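Side-chain contacts in acyl-CoA dehydrogenase (Geobacillus kaustophilus, PDB 2PG0), which probably catalyses the FAD-dependent introduction of an alpha-beta double bond into thioester-bound acyl chains: residues A369-N372 with E373-K376; A145-G149 with D150-V154; L115-V119 with T120-I124. One frame throughout, in Å; residues are numbered along the deposited sequence.

Contact 1. Residues A369-N372 with E373-K376; sequences AGTN and EMMK. With FAD (flavin-adenine dinucleotide), chain C.
The N-cap of helix 372-382 is built here directly into the FAD site, with Thr371 as the capping residue. Its OG1 lies between the backbone N and the carbonyl carbon (chi1 64°), which turns it back over the first turn, where it accepts a hydrogen bond from Met374 N at 3.1 Å with an N-H...O angle of 155°. The same OG1 donates to the adenosine ribose of FAD, reaching the 2'-hydroxyl O2B at 2.9 Å. That hydroxyl in turn donates a hydrogen bond to Glu373 OE1, 2.7 Å from O2B. Glu373 bends at chi2 (74°), bringing its carboxylate round to the ribose. Gln342 of the second subunit also donates to OE1, while Arg290 of that subunit makes a salt bridge to OE2.

Farther along the cofactor, Met374 lays its CE methyl over one face of the adenine, 3.7 Å from C5A. Met375 goes the other way, back under the loop, with CE 3.8 Å from Gly370 O. Its backbone N bonds to Thr371 O at 3.0 Å, and Lys376 N likewise bonds to Asn372 O. The Lys376 chain leaves alongside this carbonyl, its CG 3.4 Å from Asn372 O, on the way to a salt bridge with Glu293 of the third subunit. Asn372 points elsewhere, its OD1 held by Lys326, which also bonds to Gly370 O.

Donors and acceptors therefore run in one direction, from the Met374 amide through Thr371 OG1 and the ribose hydroxyl to the Glu373 carboxylate. Such a relay fixes the rotation of both hydroxyls, and each bond would tend to strengthen the next, tying the ribose to the start of the helix.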
loop_
_atom_site.group_PDB
_atom_site.type_symbol
_atom_site.label_atom_id
_atom_site.label_comp_id
_atom_site.label_asym_id
_atom_site.label_seq_id
_atom_site.Cartn_x
_atom_site.Cartn_y
_atom_site.Cartn_z
ATOM N N ALA A 369 -14.125 -13.953 -14.634
ATOM C CA ALA A 369 -14.426 -15.051 -13.705
ATOM C C ALA A 369 -15.009 -14.536 -12.378
ATOM O O ALA A 369 -14.991 -15.234 -11.367
ATOM C CB ALA A 369 -13.199 -15.948 -13.472
ATOM N N GLY A 370 -15.548 -13.320 -12.415
ATOM C CA GLY A 370 -16.050 -12.643 -11.220
ATOM C C GLY A 370 -15.039 -11.596 -10.811
ATOM O O GLY A 370 -13.861 -11.909 -10.642
ATOM N N THR A 371 -15.481 -10.349 -10.661
ATOM C CA THR A 371 -14.569 -9.281 -10.253
ATOM C C THR A 371 -14.003 -9.561 -8.866
ATOM O O THR A 371 -14.580 -10.325 -8.085
ATOM C CB THR A 371 -15.256 -7.906 -10.184
ATOM O OG1 THR A 371 -16.260 -7.937 -9.159
ATOM C CG2 THR A 371 -15.876 -7.533 -11.518
ATOM N N ASN A 372 -12.878 -8.930 -8.555
ATOM C CA ASN A 372 -12.253 -9.114 -7.245
ATOM C C ASN A 372 -13.148 -8.579 -6.117
ATOM O O ASN A 372 -13.098 -9.074 -4.983
ATOM C CB ASN A 372 -10.832 -8.531 -7.240
ATOM C CG ASN A 372 -9.852 -9.390 -8.034
ATOM O OD1 ASN A 372 -10.218 -10.458 -8.542
ATOM N ND2 ASN A 372 -8.598 -8.950 -8.113
ATOM N N GLU A 373 -14.004 -7.608 -6.451
ATOM C CA GLU A 373 -15.019 -7.113 -5.510
ATOM C C GLU A 373 -16.027 -8.220 -5.209
ATOM O O GLU A 373 -16.452 -8.382 -4.059
ATOM C CB GLU A 373 -15.741 -5.878 -6.058
ATOM C CG GLU A 373 -14.869 -4.621 -6.174
ATOM C CD GLU A 373 -13.864 -4.651 -7.329
ATOM O OE1 GLU A 373 -14.098 -5.328 -8.367
ATOM O OE2 GLU A 373 -12.817 -3.978 -7.188
ATOM N N MET A 374 -16.404 -8.989 -6.235
ATOM C CA MET A 374 -17.279 -10.144 -6.003
ATOM C C MET A 374 -16.589 -11.236 -5.174
ATOM O O MET A 374 -17.227 -11.889 -4.353
ATOM C CB MET A 374 -17.837 -10.706 -7.323
ATOM C CG MET A 374 -18.820 -9.777 -8.046
ATOM S SD MET A 374 -20.309 -9.337 -7.097
ATOM C CE MET A 374 -19.826 -7.796 -6.318
ATOM N N MET A 375 -15.284 -11.429 -5.378
ATOM C CA MET A 375 -14.519 -12.402 -4.577
ATOM C C MET A 375 -14.538 -12.011 -3.094
ATOM O O MET A 375 -14.754 -12.862 -2.227
ATOM C CB MET A 375 -13.073 -12.548 -5.067
ATOM C CG MET A 375 -12.887 -13.073 -6.506
ATOM S SD MET A 375 -13.726 -14.644 -6.894
ATOM C CE MET A 375 -15.176 -13.987 -7.721
ATOM N N LYS A 376 -14.333 -10.725 -2.807
ATOM C CA LYS A 376 -14.386 -10.246 -1.420
ATOM C C LYS A 376 -15.800 -10.363 -0.821
ATOM O O LYS A 376 -15.955 -10.656 0.367
ATOM C CB LYS A 376 -13.834 -8.827 -1.330
ATOM C CG LYS A 376 -12.339 -8.758 -1.652
ATOM C CD LYS A 376 -11.822 -7.330 -1.671
ATOM C CE LYS A 376 -10.407 -7.277 -2.244
ATOM N NZ LYS A 376 -9.921 -5.872 -2.350
HETATM P PA FAD C . -20.124 -4.742 -13.613
HETATM O O1A FAD C . -21.027 -3.741 -14.269
HETATM O O2A FAD C . -20.853 -5.944 -13.067
HETATM O O5B FAD C . -19.281 -4.014 -12.441
HETATM C C5B FAD C . -18.546 -2.830 -12.714
HETATM C C4B FAD C . -17.710 -2.494 -11.477
HETATM O O4B FAD C . -18.582 -2.313 -10.372
HETATM C C3B FAD C . -16.773 -3.646 -11.119
HETATM O O3B FAD C . -15.545 -3.154 -10.626
HETATM C C2B FAD C . -17.489 -4.348 -9.991
HETATM O O2B FAD C . -16.622 -5.079 -9.144
HETATM C C1B FAD C . -18.179 -3.166 -9.311
HETATM N N9A FAD C . -19.305 -3.635 -8.485
HETATM C C8A FAD C . -20.485 -4.192 -8.916
HETATM N N7A FAD C . -21.229 -4.504 -7.833
HETATM C C5A FAD C . -20.542 -4.156 -6.722
HETATM C C6A FAD C . -20.837 -4.253 -5.366
HETATM N N6A FAD C . -21.943 -4.889 -4.967
HETATM N N1A FAD C . -19.914 -3.810 -4.441
HETATM C C2A FAD C . -18.708 -3.266 -4.845
HETATM N N3A FAD C . -18.422 -3.158 -6.195
HETATM C C4A FAD C . -19.326 -3.606 -7.116
HETATM N N1 FAD C . -18.287 -13.366 -19.547
HETATM C C2 FAD C . -18.824 -14.592 -19.898
HETATM O O2 FAD C . -19.952 -14.898 -19.506
HETATM N N3 FAD C . -18.100 -15.466 -20.699
HETATM C C4 FAD C . -16.844 -15.113 -21.149
HETATM O O4 FAD C . -16.214 -15.889 -21.871
HETATM C C4X FAD C . -16.295 -13.878 -20.783
HETATM N N5 FAD C . -15.033 -13.513 -21.224
HETATM C C5X FAD C . -14.497 -12.282 -20.892
HETATM C C6 FAD C . -13.239 -11.939 -21.372
HETATM C C7 FAD C . -12.686 -10.705 -21.039
HETATM C C7M FAD C . -11.318 -10.386 -21.573
HETATM C C8 FAD C . -13.405 -9.812 -20.223
HETATM C C8M FAD C . -12.872 -8.464 -19.823
HETATM C C9 FAD C . -14.666 -10.157 -19.753
HETATM C C9A FAD C . -15.222 -11.399 -20.078
HETATM N N10 FAD C . -16.483 -11.770 -19.606
HETATM C C10 FAD C . -17.026 -12.998 -19.977
HETATM C "C1'" FAD C . -17.269 -10.888 -18.659
HETATM C "C2'" FAD C . -16.690 -10.709 -17.245
HETATM O "O2'" FAD C . -16.888 -11.830 -16.410
HETATM C "C3'" FAD C . -17.372 -9.487 -16.639
HETATM O "O3'" FAD C . -16.774 -8.355 -17.235
HETATM C "C4'" FAD C . -17.277 -9.391 -15.108
HETATM O "O4'" FAD C . -18.030 -10.404 -14.466
HETATM C "C5'" FAD C . -17.746 -8.031 -14.589
HETATM O "O5'" FAD C . -19.021 -7.701 -15.108
HETATM P P FAD C . -19.228 -6.273 -15.815
HETATM O O1P FAD C . -18.176 -6.056 -16.874
HETATM O O2P FAD C . -20.620 -6.180 -16.374
HETATM O O3P FAD C . -18.972 -5.179 -14.652
#

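Contact 2. Residues A145-G149 with D150-V154; sequences AVKDG and DYYIV
Asp150 follows Gly149 at the tip of a beta hairpin in the middle domain, the two residues forming the centre of a type II' turn that joins strands 144-148 and 151-161. Gly149 takes the positive phi (68°) of this turn.

Tyr151 closes the turn. Its O accepts a nearly straight bond from Asp148 N at 2.8 Å, whereas its N reaches Asp148 O at 3.2 Å from above the carbonyl plane. Tyr152 carries the side-chain contact on the opposite face of the sheet. Lys147 CG stands anti to its backbone N (chi1 -165°) and the chain then bends at chi2, so that CD lies over one ring face, 4.0 Å from the Tyr152 ring centroid. Beside it, Ala145 CB is 3.9 Å from Tyr152 CD1. On the sheet face shared with Val146 and Asp148, Ile153 sets CG1 3.8 Å from Asp148 CB, and its backbone pairs with Val146 through two bonds. Val154 ends the walk with CG2 4.1 Å from Ala145 CB.

Since Lys147 NZ is 5.6 Å from the Tyr152 ring centroid, any cation-pi attraction is weak; the lysine grips the ring mainly through its methylene CH-pi contact, while Tyr152 OH bonds to Glu234.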
loop_
_atom_site.group_PDB
_atom_site.type_symbol
_atom_site.label_atom_id
_atom_site.label_comp_id
_atom_site.label_asym_id
_atom_site.label_seq_id
_atom_site.Cartn_x
_atom_site.Cartn_y
_atom_site.Cartn_z
ATOM N N ALA A 145 -35.448 -17.528 -23.341
ATOM C CA ALA A 145 -35.661 -18.704 -24.175
ATOM C C ALA A 145 -37.095 -19.157 -23.956
ATOM O O ALA A 145 -37.430 -19.682 -22.898
ATOM C CB ALA A 145 -34.680 -19.812 -23.807
ATOM N N VAL A 146 -37.940 -18.918 -24.955
ATOM C CA VAL A 146 -39.355 -19.246 -24.863
ATOM C C VAL A 146 -39.614 -20.517 -25.663
ATOM O O VAL A 146 -39.279 -20.596 -26.847
ATOM C CB VAL A 146 -40.249 -18.090 -25.381
ATOM C CG1 VAL A 146 -41.737 -18.423 -25.193
ATOM C CG2 VAL A 146 -39.904 -16.786 -24.672
ATOM N N LYS A 147 -40.191 -21.513 -24.999
ATOM C CA LYS A 147 -40.506 -22.786 -25.634
ATOM C C LYS A 147 -41.576 -22.594 -26.708
ATOM O O LYS A 147 -42.582 -21.915 -26.485
ATOM C CB LYS A 147 -40.962 -23.804 -24.581
ATOM C CG LYS A 147 -40.971 -25.248 -25.052
ATOM C CD LYS A 147 -39.561 -25.811 -25.136
ATOM C CE LYS A 147 -39.567 -27.246 -25.625
ATOM N NZ LYS A 147 -40.053 -28.196 -24.586
ATOM N N ASP A 148 -41.326 -23.167 -27.881
ATOM C CA ASP A 148 -42.282 -23.159 -28.985
ATOM C C ASP A 148 -42.128 -24.473 -29.746
ATOM O O ASP A 148 -41.231 -24.620 -30.579
ATOM C CB ASP A 148 -42.044 -21.957 -29.911
ATOM C CG ASP A 148 -43.117 -21.814 -30.993
ATOM O OD1 ASP A 148 -44.138 -22.538 -30.954
ATOM O OD2 ASP A 148 -42.943 -20.959 -31.889
ATOM N N GLY A 149 -43.001 -25.428 -29.435
ATOM C CA GLY A 149 -42.932 -26.765 -30.022
ATOM C C GLY A 149 -41.702 -27.515 -29.549
ATOM O O GLY A 149 -41.474 -27.648 -28.344
ATOM N N ASP A 150 -40.902 -27.986 -30.503
ATOM C CA ASP A 150 -39.678 -28.738 -30.207
ATOM C C ASP A 150 -38.452 -27.824 -30.090
ATOM O O ASP A 150 -37.312 -28.300 -30.137
ATOM C CB ASP A 150 -39.415 -29.792 -31.291
ATOM C CG ASP A 150 -40.526 -30.824 -31.406
ATOM O OD1 ASP A 150 -41.078 -31.254 -30.372
ATOM O OD2 ASP A 150 -40.833 -31.224 -32.550
ATOM N N TYR A 151 -38.689 -26.521 -29.942
ATOM C CA TYR A 151 -37.619 -25.523 -29.960
ATOM C C TYR A 151 -37.706 -24.521 -28.818
ATOM O O TYR A 151 -38.773 -24.326 -28.232
ATOM C CB TYR A 151 -37.640 -24.752 -31.280
ATOM C CG TYR A 151 -37.333 -25.592 -32.491
ATOM C CD1 TYR A 151 -36.023 -25.738 -32.942
ATOM C CD2 TYR A 151 -38.354 -26.244 -33.190
ATOM C CE1 TYR A 151 -35.730 -26.511 -34.056
ATOM C CE2 TYR A 151 -38.070 -27.023 -34.304
ATOM C CZ TYR A 151 -36.757 -27.147 -34.732
ATOM O OH TYR A 151 -36.462 -27.910 -35.834
ATOM N N TYR A 152 -36.565 -23.905 -28.509
ATOM C CA TYR A 152 -36.515 -22.700 -27.690
ATOM C C TYR A 152 -36.271 -21.517 -28.614
ATOM O O TYR A 152 -35.359 -21.550 -29.446
ATOM C CB TYR A 152 -35.381 -22.770 -26.667
ATOM C CG TYR A 152 -35.643 -23.667 -25.487
ATOM C CD1 TYR A 152 -36.410 -23.222 -24.410
ATOM C CD2 TYR A 152 -35.109 -24.950 -25.434
ATOM C CE1 TYR A 152 -36.651 -24.040 -23.319
ATOM C CE2 TYR A 152 -35.342 -25.776 -24.345
ATOM C CZ TYR A 152 -36.115 -25.312 -23.292
ATOM O OH TYR A 152 -36.345 -26.120 -22.209
ATOM N N ILE A 153 -37.091 -20.480 -28.480
ATOM C CA ILE A 153 -36.883 -19.248 -29.227
ATOM C C ILE A 153 -36.067 -18.307 -28.340
ATOM O O ILE A 153 -36.540 -17.873 -27.284
ATOM C CB ILE A 153 -38.218 -18.584 -29.672
ATOM C CG1 ILE A 153 -39.144 -19.581 -30.406
ATOM C CG2 ILE A 153 -37.947 -17.335 -30.511
ATOM C CD1 ILE A 153 -38.497 -20.384 -31.533
ATOM N N VAL A 154 -34.835 -18.023 -28.766
ATOM C CA VAL A 154 -33.883 -17.279 -27.933
ATOM C C VAL A 154 -33.710 -15.832 -28.401
ATOM O O VAL A 154 -33.457 -15.561 -29.582
ATOM C CB VAL A 154 -32.503 -17.995 -27.831
ATOM C CG1 VAL A 154 -31.578 -17.268 -26.850
ATOM C CG2 VAL A 154 -32.680 -19.440 -27.401
#

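Contact 3. Residues L115-V119 with T120-I124; sequences LPKCV and TGELI
Lys117 and the pair Glu122 and Leu123 meet where helix 108-120 of the N-terminal domain ends, at a C-terminal helix cap with Gly121 at C': Gly121, with positive phi, is the first residue to leave the helical path, and the chain then swings back beside the last turn toward strand 125-128.

The Lys117 side chain can be followed outward. It starts with CG anti to the carbonyl carbon (chi1 -76°) and runs extended from there. CB packs against the branch point of Leu123, 3.6 Å from CG, with Leu123 CD1 close by. CG moves on to the carboxylate of Glu122, lying 3.6 Å from OE1. CD passes along the same group, nearest its carbon CD. CE changes to the second oxygen and is 3.6 Å from Glu122 OE2. At the tip, NZ makes a long salt bridge to OE2 of 3.9 Å. The two chains run at a slant to each other, and much of their contact is methylene against carboxylate; the ion pair is only a loose closure at an exposed edge.

Underneath, the carbonyl of Lys117 gathers the returning backbone. Leu123 N points at Lys117 O almost perfectly straight (179°, 3.1 Å), yet comes from above the carbonyl plane, 64° out of it. Gly121 N also reaches this oxygen, at 2.9 Å, but at a poor angle that makes the bond weak. Thr120 adds its methyl: CG2, between the backbone N and the carbonyl carbon, sits 3.3 Å from Lys117 O.

Behind this turn, Cys118 O bonds to His94 of helix 89-105, and Ile124 is tied to Asp168 and Leu169. The Leu123 carbonyl fares differently: its O is buried with no hydrogen-bonding partner in the model, 3.7 Å from Cys118 CA.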
loop_
_atom_site.group_PDB
_atom_site.type_symbol
_atom_site.label_atom_id
_atom_site.label_comp_id
_atom_site.label_asym_id
_atom_site.label_seq_id
_atom_site.Cartn_x
_atom_site.Cartn_y
_atom_site.Cartn_z
ATOM N N LEU A 115 -18.722 -34.581 -26.965
ATOM C CA LEU A 115 -17.400 -34.773 -26.355
ATOM C C LEU A 115 -16.271 -35.252 -27.284
ATOM O O LEU A 115 -15.167 -34.716 -27.215
ATOM C CB LEU A 115 -17.473 -35.620 -25.083
ATOM C CG LEU A 115 -18.188 -34.977 -23.891
ATOM C CD1 LEU A 115 -18.157 -35.927 -22.715
ATOM C CD2 LEU A 115 -17.572 -33.620 -23.513
ATOM N N PRO A 116 -16.532 -36.254 -28.157
ATOM C CA PRO A 116 -15.442 -36.650 -29.060
ATOM C C PRO A 116 -14.844 -35.498 -29.878
ATOM O O PRO A 116 -13.619 -35.411 -30.004
ATOM C CB PRO A 116 -16.106 -37.693 -29.972
ATOM C CG PRO A 116 -17.169 -38.292 -29.105
ATOM C CD PRO A 116 -17.728 -37.091 -28.370
ATOM N N LYS A 117 -15.688 -34.614 -30.399
ATOM C CA LYS A 117 -15.197 -33.490 -31.196
ATOM C C LYS A 117 -14.553 -32.375 -30.354
ATOM O O LYS A 117 -13.708 -31.627 -30.848
ATOM C CB LYS A 117 -16.292 -32.952 -32.110
ATOM C CG LYS A 117 -16.547 -33.830 -33.332
ATOM C CD LYS A 117 -17.735 -33.315 -34.115
ATOM C CE LYS A 117 -18.243 -34.364 -35.093
ATOM N NZ LYS A 117 -19.448 -33.865 -35.822
ATOM N N CYS A 118 -14.944 -32.278 -29.086
ATOM C CA CYS A 118 -14.262 -31.375 -28.151
ATOM C C CYS A 118 -12.832 -31.844 -27.879
ATOM O O CYS A 118 -11.938 -31.021 -27.710
ATOM C CB CYS A 118 -15.036 -31.238 -26.834
ATOM S SG CYS A 118 -16.626 -30.383 -26.996
ATOM N N VAL A 119 -12.621 -33.162 -27.850
ATOM C CA VAL A 119 -11.284 -33.730 -27.661
ATOM C C VAL A 119 -10.377 -33.490 -28.875
ATOM O O VAL A 119 -9.191 -33.210 -28.724
ATOM C CB VAL A 119 -11.341 -35.246 -27.310
ATOM C CG1 VAL A 119 -9.935 -35.848 -27.252
ATOM C CG2 VAL A 119 -12.048 -35.460 -25.972
ATOM N N THR A 120 -10.944 -33.598 -30.074
ATOM C CA THR A 120 -10.168 -33.424 -31.304
ATOM C C THR A 120 -10.006 -31.955 -31.705
ATOM O O THR A 120 -9.124 -31.612 -32.492
ATOM C CB THR A 120 -10.798 -34.216 -32.465
ATOM O OG1 THR A 120 -9.890 -34.241 -33.574
ATOM C CG2 THR A 120 -12.076 -33.572 -32.891
ATOM N N GLY A 121 -10.859 -31.091 -31.163
ATOM C CA GLY A 121 -10.851 -29.674 -31.521
ATOM C C GLY A 121 -11.712 -29.334 -32.724
ATOM O O GLY A 121 -11.678 -28.205 -33.215
ATOM N N GLU A 122 -12.482 -30.311 -33.203
ATOM C CA GLU A 122 -13.438 -30.094 -34.297
ATOM C C GLU A 122 -14.578 -29.192 -33.832
ATOM O O GLU A 122 -15.159 -28.439 -34.623
ATOM C CB GLU A 122 -13.990 -31.427 -34.815
ATOM C CG GLU A 122 -14.966 -31.286 -35.986
ATOM C CD GLU A 122 -15.303 -32.607 -36.678
ATOM O OE1 GLU A 122 -14.675 -33.651 -36.378
ATOM O OE2 GLU A 122 -16.208 -32.592 -37.542
ATOM N N LEU A 123 -14.898 -29.290 -32.546
ATOM C CA LEU A 123 -15.802 -28.357 -31.908
ATOM C C LEU A 123 -15.042 -27.599 -30.825
ATOM O O LEU A 123 -14.412 -28.198 -29.956
ATOM C CB LEU A 123 -17.018 -29.079 -31.324
ATOM C CG LEU A 123 -17.950 -29.809 -32.301
ATOM C CD1 LEU A 123 -19.048 -30.531 -31.522
ATOM C CD2 LEU A 123 -18.548 -28.862 -33.334
ATOM N N ILE A 124 -15.081 -26.273 -30.929
ATOM C CA ILE A 124 -14.503 -25.381 -29.936
ATOM C C ILE A 124 -15.669 -24.831 -29.119
ATOM O O ILE A 124 -16.710 -24.506 -29.679
ATOM C CB ILE A 124 -13.695 -24.249 -30.621
ATOM C CG1 ILE A 124 -12.487 -24.852 -31.360
ATOM C CG2 ILE A 124 -13.252 -23.171 -29.609
ATOM C CD1 ILE A 124 -11.668 -23.846 -32.143
#

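All three contacts are local, but each sits at a different kind of chain junction, in a different domain. Contact 1 opens a helix and is buried among subunits and cofactor; contact 3 closes one, partly buried; contact 2 is a hairpin tip, exposed at its turn and buried toward Ala145 and Val154; no other chain of the assembly touches contact 2 or contact 3. None touches another: contacts 1 and 3 lie on opposite sides of the chain's centre, and contacts 2 and 3 come within about 17 Å between nearest atoms. Lysines mark the difference, since Lys376 pairs with another subunit, Lys147 lies over a tyrosine, and Lys117 leans on a neighbouring glutamate. Only contact 1 handles FAD.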